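Local coordinates for zona pellucida sperm-binding protein 1 (Gallus gallus, PDB 6GF6) that cross-links egg coat filaments, its first ZP-N domain pairing as a homodimer, at residues F65-Y69 with Y81-V85. The protein carries 2 engineered substitutions. Numbering follows the deposited sequence.
Sequences FSAGY and YVLRV
The hydroxyl of Tyr69 is hydrogen-bonded to the carbonyl oxygen of Gly15, while its ring lies against that of Tyr81, at one end of the interface between the two sheets of this Ig-like ZP-N sandwich. Strands 65-68 and 81-85 belong to opposite sheets; the axes of these short segments approach to 9.9 Å and run roughly antiparallel, at 147°, with no hydrogen bonds between the two segments, so the gap is spanned mainly by side chains. The tyrosine rings form an offset stack, planes 6° apart and centroids separated by 4.4 Å. Because of the offset, Tyr81 CD2 sits over the rim of one Tyr69 face, while Tyr69 CB stands above the middle of the Tyr81 ring in a CH-pi contact, 3.8 Å from its centroid. Tyrosine suits position 69: a flat apolar face for stacking and a hydroxyl to meet the Gly15 carbonyl. Strand alternation turns Phe65 and Ala67 inward, whereas Ser66 faces the other way and packs on Phe43 of the second subunit. Ala67 is too short to span the distance, and Leu83 reaches it: with CG anti to its backbone N (chi1 -178°), the leucine side chain extends across, carrying CD2 to Ala67 CB. Phe65, whose ring is long enough, meets both Leu83 and Val85. Its CE2 touches Val85 CG2 at 3.7 Å, and Leu83 CD2 lies in plane at the edge of the Phe65 ring, 3.6 Å from Ala67 CB.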
loop_
_atom_site.group_PDB
_atom_site.type_symbol
_atom_site.label_atom_id
_atom_site.label_comp_id
_atom_site.label_asym_id
_atom_site.label_seq_id
_atom_site.Cartn_x
_atom_site.Cartn_y
_atom_site.Cartn_z
ATOM N N PHE B 65 -1.579 4.126 -8.625
ATOM C CA PHE B 65 -2.653 3.222 -8.237
ATOM C C PHE B 65 -2.042 1.845 -8.002
ATOM O O PHE B 65 -1.390 1.300 -8.899
ATOM C CB PHE B 65 -3.728 3.132 -9.316
ATOM C CG PHE B 65 -4.747 2.058 -9.054
ATOM C CD1 PHE B 65 -5.592 2.139 -7.956
ATOM C CD2 PHE B 65 -4.806 0.927 -9.855
ATOM C CE1 PHE B 65 -6.526 1.147 -7.706
ATOM C CE2 PHE B 65 -5.732 -0.076 -9.603
ATOM C CZ PHE B 65 -6.585 0.031 -8.525
ATOM N N SER B 66 -2.210 1.316 -6.790
ATOM C CA SER B 66 -1.680 0.016 -6.389
ATOM C C SER B 66 -2.819 -0.977 -6.175
ATOM O O SER B 66 -3.856 -0.620 -5.603
ATOM C CB SER B 66 -0.869 0.142 -5.100
ATOM O OG SER B 66 0.141 1.131 -5.234
ATOM N N ALA B 67 -2.636 -2.215 -6.649
ATOM C CA ALA B 67 -3.655 -3.255 -6.527
ATOM C C ALA B 67 -3.019 -4.613 -6.251
ATOM O O ALA B 67 -2.170 -5.069 -7.023
ATOM C CB ALA B 67 -4.501 -3.325 -7.800
ATOM N N GLY B 68 -3.445 -5.268 -5.169
ATOM C CA GLY B 68 -3.060 -6.651 -4.939
ATOM C C GLY B 68 -3.758 -7.596 -5.901
ATOM O O GLY B 68 -4.870 -7.338 -6.368
ATOM N N TYR B 69 -3.079 -8.704 -6.227
ATOM C CA TYR B 69 -3.636 -9.667 -7.178
ATOM C C TYR B 69 -4.917 -10.324 -6.668
ATOM O O TYR B 69 -5.754 -10.743 -7.473
ATOM C CB TYR B 69 -2.599 -10.748 -7.526
ATOM C CG TYR B 69 -1.469 -10.290 -8.422
ATOM C CD1 TYR B 69 -1.691 -9.391 -9.452
ATOM C CD2 TYR B 69 -0.181 -10.761 -8.239
ATOM C CE1 TYR B 69 -0.657 -8.965 -10.270
ATOM C CE2 TYR B 69 0.860 -10.341 -9.051
ATOM C CZ TYR B 69 0.616 -9.443 -10.066
ATOM O OH TYR B 69 1.647 -9.026 -10.883
ATOM N N TYR B 81 -3.905 -12.526 -14.339
ATOM C CA TYR B 81 -4.699 -11.553 -13.597
ATOM C C TYR B 81 -5.032 -10.370 -14.491
ATOM O O TYR B 81 -4.165 -9.861 -15.206
ATOM C CB TYR B 81 -3.948 -11.046 -12.369
ATOM C CG TYR B 81 -3.604 -12.096 -11.347
ATOM C CD1 TYR B 81 -4.589 -12.680 -10.567
ATOM C CD2 TYR B 81 -2.287 -12.498 -11.150
ATOM C CE1 TYR B 81 -4.275 -13.636 -9.624
ATOM C CE2 TYR B 81 -1.971 -13.451 -10.212
ATOM C CZ TYR B 81 -2.969 -14.014 -9.454
ATOM O OH TYR B 81 -2.661 -14.965 -8.518
ATOM N N VAL B 82 -6.290 -9.937 -14.454
ATOM C CA VAL B 82 -6.755 -8.822 -15.269
ATOM C C VAL B 82 -7.530 -7.851 -14.386
ATOM O O VAL B 82 -8.474 -8.249 -13.690
ATOM C CB VAL B 82 -7.621 -9.300 -16.446
ATOM C CG1 VAL B 82 -8.072 -8.112 -17.293
ATOM C CG2 VAL B 82 -6.837 -10.296 -17.293
ATOM N N LEU B 83 -7.150 -6.578 -14.438
ATOM C CA LEU B 83 -7.848 -5.514 -13.728
ATOM C C LEU B 83 -7.995 -4.342 -14.679
ATOM O O LEU B 83 -6.998 -3.850 -15.219
ATOM C CB LEU B 83 -7.089 -5.085 -12.472
ATOM C CG LEU B 83 -7.763 -3.994 -11.633
ATOM C CD1 LEU B 83 -9.066 -4.487 -11.038
ATOM C CD2 LEU B 83 -6.843 -3.521 -10.538
ATOM N N ARG B 84 -9.231 -3.903 -14.876
ATOM C CA ARG B 84 -9.543 -2.788 -15.755
ATOM C C ARG B 84 -9.769 -1.536 -14.922
ATOM O O ARG B 84 -10.520 -1.564 -13.940
ATOM C CB ARG B 84 -10.771 -3.101 -16.611
ATOM C CG ARG B 84 -10.501 -4.164 -17.669
ATOM C CD ARG B 84 -11.726 -4.521 -18.502
ATOM N NE ARG B 84 -12.406 -3.347 -19.058
ATOM C CZ ARG B 84 -13.647 -2.967 -18.759
ATOM N NH1 ARG B 84 -14.392 -3.657 -17.900
ATOM N NH2 ARG B 84 -14.153 -1.886 -19.332
ATOM N N VAL B 85 -9.090 -0.457 -15.295
ATOM C CA VAL B 85 -9.114 0.797 -14.558
ATOM C C VAL B 85 -9.395 1.918 -15.543
ATOM O O VAL B 85 -8.901 1.898 -16.673
ATOM C CB VAL B 85 -7.783 1.058 -13.819
ATOM C CG1 VAL B 85 -7.828 2.394 -13.087
ATOM C CG2 VAL B 85 -7.482 -0.068 -12.843
#